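Local structure of probable amidase (Thermus thermophilus, 2DC0) at residues K88-P93 / K302-G307; E270-S275 / R346-L351; P354-P359 / M406-Q411. The protein is a probable amidase of the amidase signature family, a mixed alpha/beta protein built round one large beta sheet. One frame throughout, in Å; residues are numbered along the deposited sequence.

Contact 1 (K88-P93 / K302-G307)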
loop_
_atom_site.group_PDB
_atom_site.type_symbol
_atom_site.label_atom_id
_atom_site.label_comp_id
_atom_site.label_asym_id
_atom_site.label_seq_id
_atom_site.Cartn_x
_atom_site.Cartn_y
_atom_site.Cartn_z
ATOM N N LYS A 88 -5.465 24.863 22.358
ATOM C CA LYS A 88 -6.446 25.538 23.202
ATOM C C LYS A 88 -7.837 25.340 22.609
ATOM O O LYS A 88 -8.842 25.686 23.224
ATOM C CB LYS A 88 -6.131 27.034 23.304
ATOM C CG LYS A 88 -5.216 27.394 24.465
ATOM C CD LYS A 88 -5.941 27.224 25.798
ATOM C CE LYS A 88 -4.988 27.302 26.991
ATOM N NZ LYS A 88 -4.125 26.083 27.110
ATOM N N ALA A 89 -7.889 24.776 21.407
ATOM C CA ALA A 89 -9.158 24.538 20.737
ATOM C C ALA A 89 -9.852 23.296 21.275
ATOM O O ALA A 89 -9.218 22.411 21.852
ATOM C CB ALA A 89 -8.929 24.388 19.237
ATOM N N PRO A 90 -11.176 23.217 21.105
ATOM C CA PRO A 90 -11.894 22.039 21.592
ATOM C C PRO A 90 -11.498 20.823 20.754
ATOM O O PRO A 90 -11.171 20.954 19.571
ATOM C CB PRO A 90 -13.362 22.429 21.406
ATOM C CG PRO A 90 -13.315 23.342 20.213
ATOM C CD PRO A 90 -12.105 24.199 20.519
ATOM N N LEU A 91 -11.514 19.644 21.364
ATOM C CA LEU A 91 -11.149 18.425 20.652
ATOM C C LEU A 91 -12.358 17.516 20.441
ATOM O O LEU A 91 -13.347 17.602 21.174
ATOM C CB LEU A 91 -10.077 17.661 21.442
ATOM C CG LEU A 91 -8.764 18.412 21.707
ATOM C CD1 LEU A 91 -7.857 17.567 22.583
ATOM C CD2 LEU A 91 -8.086 18.743 20.383
ATOM N N PRO A 92 -12.298 16.638 19.427
ATOM C CA PRO A 92 -13.416 15.725 19.170
ATOM C C PRO A 92 -13.544 14.818 20.386
ATOM O O PRO A 92 -12.629 14.743 21.200
ATOM C CB PRO A 92 -12.962 14.953 17.932
ATOM C CG PRO A 92 -12.052 15.918 17.240
ATOM C CD PRO A 92 -11.266 16.508 18.387
ATOM N N PRO A 93 -14.674 14.108 20.518
ATOM C CA PRO A 93 -14.882 13.209 21.656
ATOM C C PRO A 93 -13.883 12.052 21.687
ATOM O O PRO A 93 -13.626 11.405 20.671
ATOM C CB PRO A 93 -16.320 12.733 21.454
ATOM C CG PRO A 93 -16.459 12.739 19.966
ATOM C CD PRO A 93 -15.808 14.040 19.580
ATOM N N LYS A 302 -14.166 26.000 12.766
ATOM C CA LYS A 302 -15.247 26.911 12.427
ATOM C C LYS A 302 -15.727 27.643 13.676
ATOM O O LYS A 302 -15.915 28.855 13.661
ATOM C CB LYS A 302 -16.422 26.144 11.822
ATOM C CG LYS A 302 -17.523 27.038 11.275
ATOM C CD LYS A 302 -17.017 27.826 10.073
ATOM C CE LYS A 302 -18.107 28.680 9.457
ATOM N NZ LYS A 302 -17.602 29.405 8.260
ATOM N N GLU A 303 -15.913 26.897 14.760
ATOM C CA GLU A 303 -16.402 27.465 16.010
ATOM C C GLU A 303 -15.371 28.223 16.845
ATOM O O GLU A 303 -15.660 29.305 17.358
ATOM C CB GLU A 303 -17.040 26.364 16.856
ATOM C CG GLU A 303 -18.387 25.894 16.334
ATOM C CD GLU A 303 -18.847 24.606 16.985
ATOM O OE1 GLU A 303 -18.619 24.435 18.202
ATOM O OE2 GLU A 303 -19.448 23.767 16.280
ATOM N N HIS A 304 -14.176 27.659 16.987
ATOM C CA HIS A 304 -13.125 28.298 17.773
ATOM C C HIS A 304 -11.782 28.260 17.059
ATOM O O HIS A 304 -10.855 27.573 17.493
ATOM C CB HIS A 304 -12.990 27.612 19.136
ATOM C CG HIS A 304 -14.234 27.671 19.966
ATOM N ND1 HIS A 304 -15.315 26.843 19.751
ATOM C CD2 HIS A 304 -14.585 28.491 20.983
ATOM C CE1 HIS A 304 -16.279 27.153 20.599
ATOM N NE2 HIS A 304 -15.862 28.151 21.357
ATOM N N PRO A 305 -11.656 29.001 15.949
ATOM C CA PRO A 305 -10.399 29.024 15.197
ATOM C C PRO A 305 -9.252 29.651 15.981
ATOM O O PRO A 305 -8.081 29.340 15.741
ATOM C CB PRO A 305 -10.760 29.828 13.952
ATOM C CG PRO A 305 -11.779 30.791 14.474
ATOM C CD PRO A 305 -12.648 29.899 15.334
ATOM N N GLU A 306 -9.591 30.527 16.923
ATOM C CA GLU A 306 -8.578 31.199 17.730
ATOM C C GLU A 306 -7.913 30.248 18.722
ATOM O O GLU A 306 -6.931 30.606 19.373
ATOM C CB GLU A 306 -9.191 32.385 18.481
ATOM C CG GLU A 306 -10.221 32.029 19.555
ATOM C CD GLU A 306 -11.522 31.489 18.985
ATOM O OE1 GLU A 306 -11.989 32.011 17.949
ATOM O OE2 GLU A 306 -12.091 30.554 19.586
ATOM N N GLY A 307 -8.456 29.040 18.836
ATOM C CA GLY A 307 -7.890 28.062 19.743
ATOM C C GLY A 307 -6.663 27.408 19.137
ATOM O O GLY A 307 -5.904 26.738 19.836
#
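The ring of P90 lies against the side chain of H304, and the two cross at about a right angle. This is a loop-to-helix-end contact in the mixed alpha/beta amidase fold. The loop 88-93 runs between strand 69-73 and helix 99-106. Its partner is the end of helix 298-303 and the 3-10 turn 305-307. P90 CD sits 3.8 Å from H304 CB, and P90 CG comes to 4.1 Å from H304 ND1, oblique to the imidazole. H304 is the first residue to leave the helix. Its CG is anti to the carbonyl carbon (chi1 -61°), which sets H304 CG 4.1 Å from P90 CD. Inside the turn, G307 N bonds back to H304 O. The buried G307 lies close to A89, with CA atoms 3.9 Å apart. The methyl of A89 rests on this turn, 3.8 Å from G307 C, and also touches F308. K88 gives its CB to the contact, but its ammonium end leads away. T87 OG1 bonds A89 N and, weakly, G307 O. The one clear hydrogen bond across the segments runs from K88 N to G307 O and is 3.2 Å long.

Contact 2 (E270-S275 / R346-L351)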
loop_
_atom_site.group_PDB
_atom_site.type_symbol
_atom_site.label_atom_id
_atom_site.label_comp_id
_atom_site.label_asym_id
_atom_site.label_seq_id
_atom_site.Cartn_x
_atom_site.Cartn_y
_atom_site.Cartn_z
ATOM N N GLU A 270 27.215 -5.140 3.452
ATOM C CA GLU A 270 27.318 -4.706 2.061
ATOM C C GLU A 270 26.437 -3.484 1.839
ATOM O O GLU A 270 25.373 -3.351 2.447
ATOM C CB GLU A 270 26.882 -5.816 1.106
ATOM C CG GLU A 270 27.421 -5.626 -0.309
ATOM C CD GLU A 270 26.639 -6.402 -1.355
ATOM O OE1 GLU A 270 26.295 -7.573 -1.096
ATOM O OE2 GLU A 270 26.378 -5.838 -2.441
ATOM N N VAL A 271 26.890 -2.592 0.967
ATOM C CA VAL A 271 26.153 -1.376 0.657
ATOM C C VAL A 271 25.861 -1.308 -0.837
ATOM O O VAL A 271 26.783 -1.326 -1.654
ATOM C CB VAL A 271 26.961 -0.123 1.047
ATOM C CG1 VAL A 271 26.165 1.130 0.727
ATOM C CG2 VAL A 271 27.314 -0.175 2.532
ATOM N N ARG A 272 24.583 -1.228 -1.191
ATOM C CA ARG A 272 24.194 -1.149 -2.593
ATOM C C ARG A 272 23.342 0.082 -2.848
ATOM O O ARG A 272 22.437 0.394 -2.074
ATOM C CB ARG A 272 23.392 -2.389 -3.008
ATOM C CG ARG A 272 24.136 -3.714 -2.875
ATOM C CD ARG A 272 23.243 -4.886 -3.305
ATOM N NE ARG A 272 23.861 -6.181 -3.020
ATOM C CZ ARG A 272 23.281 -7.358 -3.241
ATOM N NH1 ARG A 272 22.059 -7.413 -3.757
ATOM N NH2 ARG A 272 23.925 -8.482 -2.941
ATOM N N GLU A 273 23.640 0.789 -3.931
ATOM C CA GLU A 273 22.850 1.954 -4.283
ATOM C C GLU A 273 21.533 1.437 -4.837
ATOM O O GLU A 273 21.512 0.426 -5.537
ATOM C CB GLU A 273 23.530 2.790 -5.370
ATOM C CG GLU A 273 22.761 4.076 -5.658
ATOM C CD GLU A 273 23.253 4.813 -6.885
ATOM O OE1 GLU A 273 24.427 4.633 -7.276
ATOM O OE2 GLU A 273 22.461 5.595 -7.447
ATOM N N VAL A 274 20.438 2.117 -4.509
ATOM C CA VAL A 274 19.119 1.742 -5.015
ATOM C C VAL A 274 18.458 3.021 -5.506
ATOM O O VAL A 274 18.862 4.118 -5.118
ATOM C CB VAL A 274 18.202 1.111 -3.921
ATOM C CG1 VAL A 274 18.814 -0.179 -3.391
ATOM C CG2 VAL A 274 17.965 2.106 -2.797
ATOM N N SER A 275 17.449 2.883 -6.361
ATOM C CA SER A 275 16.737 4.045 -6.887
ATOM C C SER A 275 15.380 4.204 -6.207
ATOM O O SER A 275 14.607 3.250 -6.122
ATOM C CB SER A 275 16.536 3.909 -8.400
ATOM O OG SER A 275 15.740 4.976 -8.903
ATOM N N ARG A 346 13.640 -4.567 -2.798
ATOM C CA ARG A 346 13.921 -5.892 -3.347
ATOM C C ARG A 346 15.420 -6.168 -3.425
ATOM O O ARG A 346 16.175 -5.376 -3.983
ATOM C CB ARG A 346 13.316 -6.036 -4.749
ATOM C CG ARG A 346 11.808 -6.202 -4.776
ATOM C CD ARG A 346 11.290 -6.297 -6.212
ATOM N NE ARG A 346 11.868 -7.426 -6.943
ATOM C CZ ARG A 346 11.539 -8.701 -6.749
ATOM N NH1 ARG A 346 10.625 -9.025 -5.842
ATOM N NH2 ARG A 346 12.132 -9.656 -7.456
ATOM N N GLY A 347 15.852 -7.288 -2.863
ATOM C CA GLY A 347 17.265 -7.622 -2.925
ATOM C C GLY A 347 18.140 -7.075 -1.809
ATOM O O GLY A 347 19.318 -7.413 -1.750
ATOM N N VAL A 348 17.593 -6.222 -0.945
ATOM C CA VAL A 348 18.363 -5.677 0.177
ATOM C C VAL A 348 17.609 -5.964 1.474
ATOM O O VAL A 348 16.402 -6.204 1.456
ATOM C CB VAL A 348 18.614 -4.133 0.050
ATOM C CG1 VAL A 348 19.404 -3.832 -1.218
ATOM C CG2 VAL A 348 17.297 -3.365 0.048
ATOM N N ASP A 349 18.312 -5.955 2.601
ATOM C CA ASP A 349 17.657 -6.231 3.876
ATOM C C ASP A 349 16.911 -5.008 4.393
ATOM O O ASP A 349 15.894 -5.128 5.080
ATOM C CB ASP A 349 18.682 -6.719 4.902
ATOM C CG ASP A 349 19.288 -8.059 4.517
ATOM O OD1 ASP A 349 18.506 -8.989 4.229
ATOM O OD2 ASP A 349 20.532 -8.183 4.502
ATOM N N ALA A 350 17.418 -3.828 4.056
ATOM C CA ALA A 350 16.780 -2.587 4.476
ATOM C C ALA A 350 17.428 -1.416 3.778
ATOM O O ALA A 350 18.489 -1.551 3.176
ATOM C CB ALA A 350 16.905 -2.413 5.987
ATOM N N LEU A 351 16.770 -0.267 3.850
ATOM C CA LEU A 351 17.312 0.944 3.272
ATOM C C LEU A 351 17.895 1.713 4.445
ATOM O O LEU A 351 17.418 1.590 5.574
ATOM C CB LEU A 351 16.215 1.793 2.620
ATOM C CG LEU A 351 15.374 1.135 1.525
ATOM C CD1 LEU A 351 14.476 2.180 0.876
ATOM C CD2 LEU A 351 16.289 0.495 0.495
#
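V274 and L351 meet methyl to methyl, with V274 CG2 4.0 Å from L351 CD2, and their side chains cross obliquely. V274 CG2 stands between its own backbone N and carbonyl carbon, while CG1 is anti to the carbonyl carbon (chi1 -62°). The two branches thus serve two partners. CG2 goes to L351, and CG1 goes to V348 CG1 at 4.3 Å. L351 also packs on L341 and L345 of helix 324-345, which places it at the buried end of this small apolar patch.

R272 points the same way as V274 and reaches the turn before strand 350-354. Its chain is extended from CG to NE. R272 CD just touches V348 CG1 at 4.5 Å. At the tip, R272 NH1 lies 3.4 Å from G347 O, oblique to the guanidinium and at too poor an angle for a hydrogen bond. G347 has a positive phi (88°) in this turn.

Strand 270-273 is an outermost strand of the large mixed sheet in this chain. Strand 237-240 lies between it and strand 350-354, and V237 touches both R272 and V348. The contact therefore spans one strand.

The charge of R272 is met within its own segment. E270 takes it side-on in a salt bridge, one oxygen to each nitrogen: R272 NE to E270 OE2 at 2.6 Å and R272 NH2 to E270 OE1 at 3.1 Å. This grip probably holds the guanidinium in place and offsets its charge within the strand, leaving the cross-segment contact mainly apolar.

Contact 3 (P354-P359 / M406-Q411)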
loop_
_atom_site.group_PDB
_atom_site.type_symbol
_atom_site.label_atom_id
_atom_site.label_comp_id
_atom_site.label_asym_id
_atom_site.label_seq_id
_atom_site.Cartn_x
_atom_site.Cartn_y
_atom_site.Cartn_z
ATOM N N PRO A 354 19.854 9.136 6.418
ATOM C CA PRO A 354 19.722 9.958 7.621
ATOM C C PRO A 354 18.252 10.253 7.906
ATOM O O PRO A 354 17.415 10.234 6.998
ATOM C CB PRO A 354 20.490 11.224 7.259
ATOM C CG PRO A 354 21.528 10.728 6.318
ATOM C CD PRO A 354 20.734 9.789 5.437
ATOM N N VAL A 355 17.937 10.528 9.165
ATOM C CA VAL A 355 16.566 10.836 9.539
ATOM C C VAL A 355 16.365 12.350 9.472
ATOM O O VAL A 355 15.236 12.837 9.507
ATOM C CB VAL A 355 16.254 10.344 10.969
ATOM C CG1 VAL A 355 16.903 11.259 11.993
ATOM C CG2 VAL A 355 14.750 10.280 11.174
ATOM N N GLN A 356 17.475 13.079 9.363
ATOM C CA GLN A 356 17.472 14.538 9.304
ATOM C C GLN A 356 18.643 15.010 8.425
ATOM O O GLN A 356 19.671 14.333 8.329
ATOM C CB GLN A 356 17.638 15.095 10.722
ATOM C CG GLN A 356 18.915 14.583 11.392
ATOM C CD GLN A 356 18.911 14.746 12.892
ATOM O OE1 GLN A 356 19.130 15.839 13.422
ATOM N NE2 GLN A 356 18.645 13.659 13.590
ATOM N N PRO A 357 18.503 16.174 7.773
ATOM C CA PRO A 357 19.574 16.698 6.916
ATOM C C PRO A 357 20.601 17.516 7.685
ATOM O O PRO A 357 21.706 17.759 7.198
ATOM C CB PRO A 357 18.818 17.562 5.921
ATOM C CG PRO A 357 17.743 18.163 6.805
ATOM C CD PRO A 357 17.259 16.944 7.577
ATOM N N LEU A 358 20.221 17.922 8.890
ATOM C CA LEU A 358 21.061 18.756 9.737
ATOM C C LEU A 358 20.749 18.511 11.210
ATOM O O LEU A 358 19.713 17.935 11.548
ATOM C CB LEU A 358 20.760 20.233 9.443
ATOM C CG LEU A 358 20.922 20.783 8.019
ATOM C CD1 LEU A 358 19.951 21.930 7.810
ATOM C CD2 LEU A 358 22.358 21.228 7.803
ATOM N N PRO A 359 21.654 18.937 12.108
ATOM C CA PRO A 359 21.371 18.739 13.530
ATOM C C PRO A 359 20.226 19.690 13.867
ATOM O O PRO A 359 19.924 20.597 13.087
ATOM C CB PRO A 359 22.684 19.135 14.205
ATOM C CG PRO A 359 23.243 20.168 13.261
ATOM C CD PRO A 359 22.985 19.537 11.912
HETATM N N MSE A 406 25.578 18.172 18.103
HETATM C CA MSE A 406 24.174 17.747 18.291
HETATM C C MSE A 406 23.957 16.366 17.695
HETATM O O MSE A 406 24.646 15.968 16.757
HETATM C CB MSE A 406 23.243 18.757 17.626
HETATM C CG MSE A 406 23.313 20.134 18.258
HETATM SE SE MSE A 406 22.654 20.115 20.083
HETATM C CE MSE A 406 20.763 19.945 19.670
ATOM N N PRO A 407 22.997 15.609 18.248
ATOM C CA PRO A 407 22.679 14.260 17.771
ATOM C C PRO A 407 22.129 14.288 16.350
ATOM O O PRO A 407 21.418 15.218 15.967
ATOM C CB PRO A 407 21.615 13.778 18.763
ATOM C CG PRO A 407 21.921 14.553 20.007
ATOM C CD PRO A 407 22.241 15.922 19.471
ATOM N N VAL A 408 22.478 13.265 15.577
ATOM C CA VAL A 408 21.993 13.110 14.212
ATOM C C VAL A 408 21.555 11.656 14.104
ATOM O O VAL A 408 22.347 10.754 14.369
ATOM C CB VAL A 408 23.090 13.346 13.164
ATOM C CG1 VAL A 408 22.495 13.168 11.763
ATOM C CG2 VAL A 408 23.674 14.738 13.312
ATOM N N GLY A 409 20.306 11.424 13.719
ATOM C CA GLY A 409 19.823 10.059 13.628
ATOM C C GLY A 409 19.879 9.386 12.270
ATOM O O GLY A 409 20.003 10.043 11.231
ATOM N N LEU A 410 19.784 8.058 12.289
ATOM C CA LEU A 410 19.815 7.237 11.081
ATOM C C LEU A 410 18.515 6.460 10.945
ATOM O O LEU A 410 17.971 5.960 11.933
ATOM C CB LEU A 410 20.976 6.238 11.144
ATOM C CG LEU A 410 21.123 5.259 9.974
ATOM C CD1 LEU A 410 21.635 6.010 8.737
ATOM C CD2 LEU A 410 22.113 4.148 10.343
ATOM N N GLN A 411 18.015 6.358 9.720
ATOM C CA GLN A 411 16.793 5.608 9.466
ATOM C C GLN A 411 17.119 4.248 8.875
ATOM O O GLN A 411 17.967 4.136 7.995
ATOM C CB GLN A 411 15.886 6.347 8.481
ATOM C CG GLN A 411 15.142 7.532 9.050
ATOM C CD GLN A 411 14.148 8.095 8.048
ATOM O OE1 GLN A 411 14.532 8.754 7.083
ATOM N NE2 GLN A 411 12.869 7.815 8.261
#
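M406, a selenomethionine, opens the contact by pressing its CB on P359 CB at 3.5 Å, tighter than usual for two carbons. The setting is the large mixed sheet of the amidase fold, where strand 406-413 runs antiparallel to strand 350-354. The chain 354-359 leaves that neighbouring strand as a loop and arches back over this one. The selenium end of M406 leads away from the loop. At P407 the carbonyl oxygen faces the end of the Q356 side chain. V408 CG1 is anti to the backbone N (chi1 -180°), and that methyl meets Q356 CG at 3.9 Å, the two side chains meeting at a slant. G409 has no side chain, and V355 CG1 lies against its bare backbone, 3.5 Å from G409 C. The clear hydrogen bond across the segments forms here, from V355 N to G409 O, 3.0 Å long and nearly straight at 166°. L410 pairs with P354 as an antiparallel non-hydrogen-bonded pair, CA to CA 4.4 Å, with diverging side chains. Both then pack on F257 of helix 251-263. Q411 and V355 both touch T385. Their side chains cross at about a right angle, and Q411 CG lies 3.5 Å from V355 CG2.

Contact 3 is the buried one, its centre about 13 Å from the centre of the chain. Contact 2 is a surface contact and contact 1 is partly buried, their centres about 24 and 25 Å from that point, on opposite sides of it. Contacts 2 and 3 belong to the same sheet: strand 350-354 starts in contact 2 and ends in contact 3, and their centres are 20 Å apart. Contact 1 holds no strand and ties a loop to a helix end. Contacts 1 and 3 each have one clear backbone hydrogen bond across and a closely packed glycine. Contact 2 has no cross-segment hydrogen bond, and its ion pair stays within one strand.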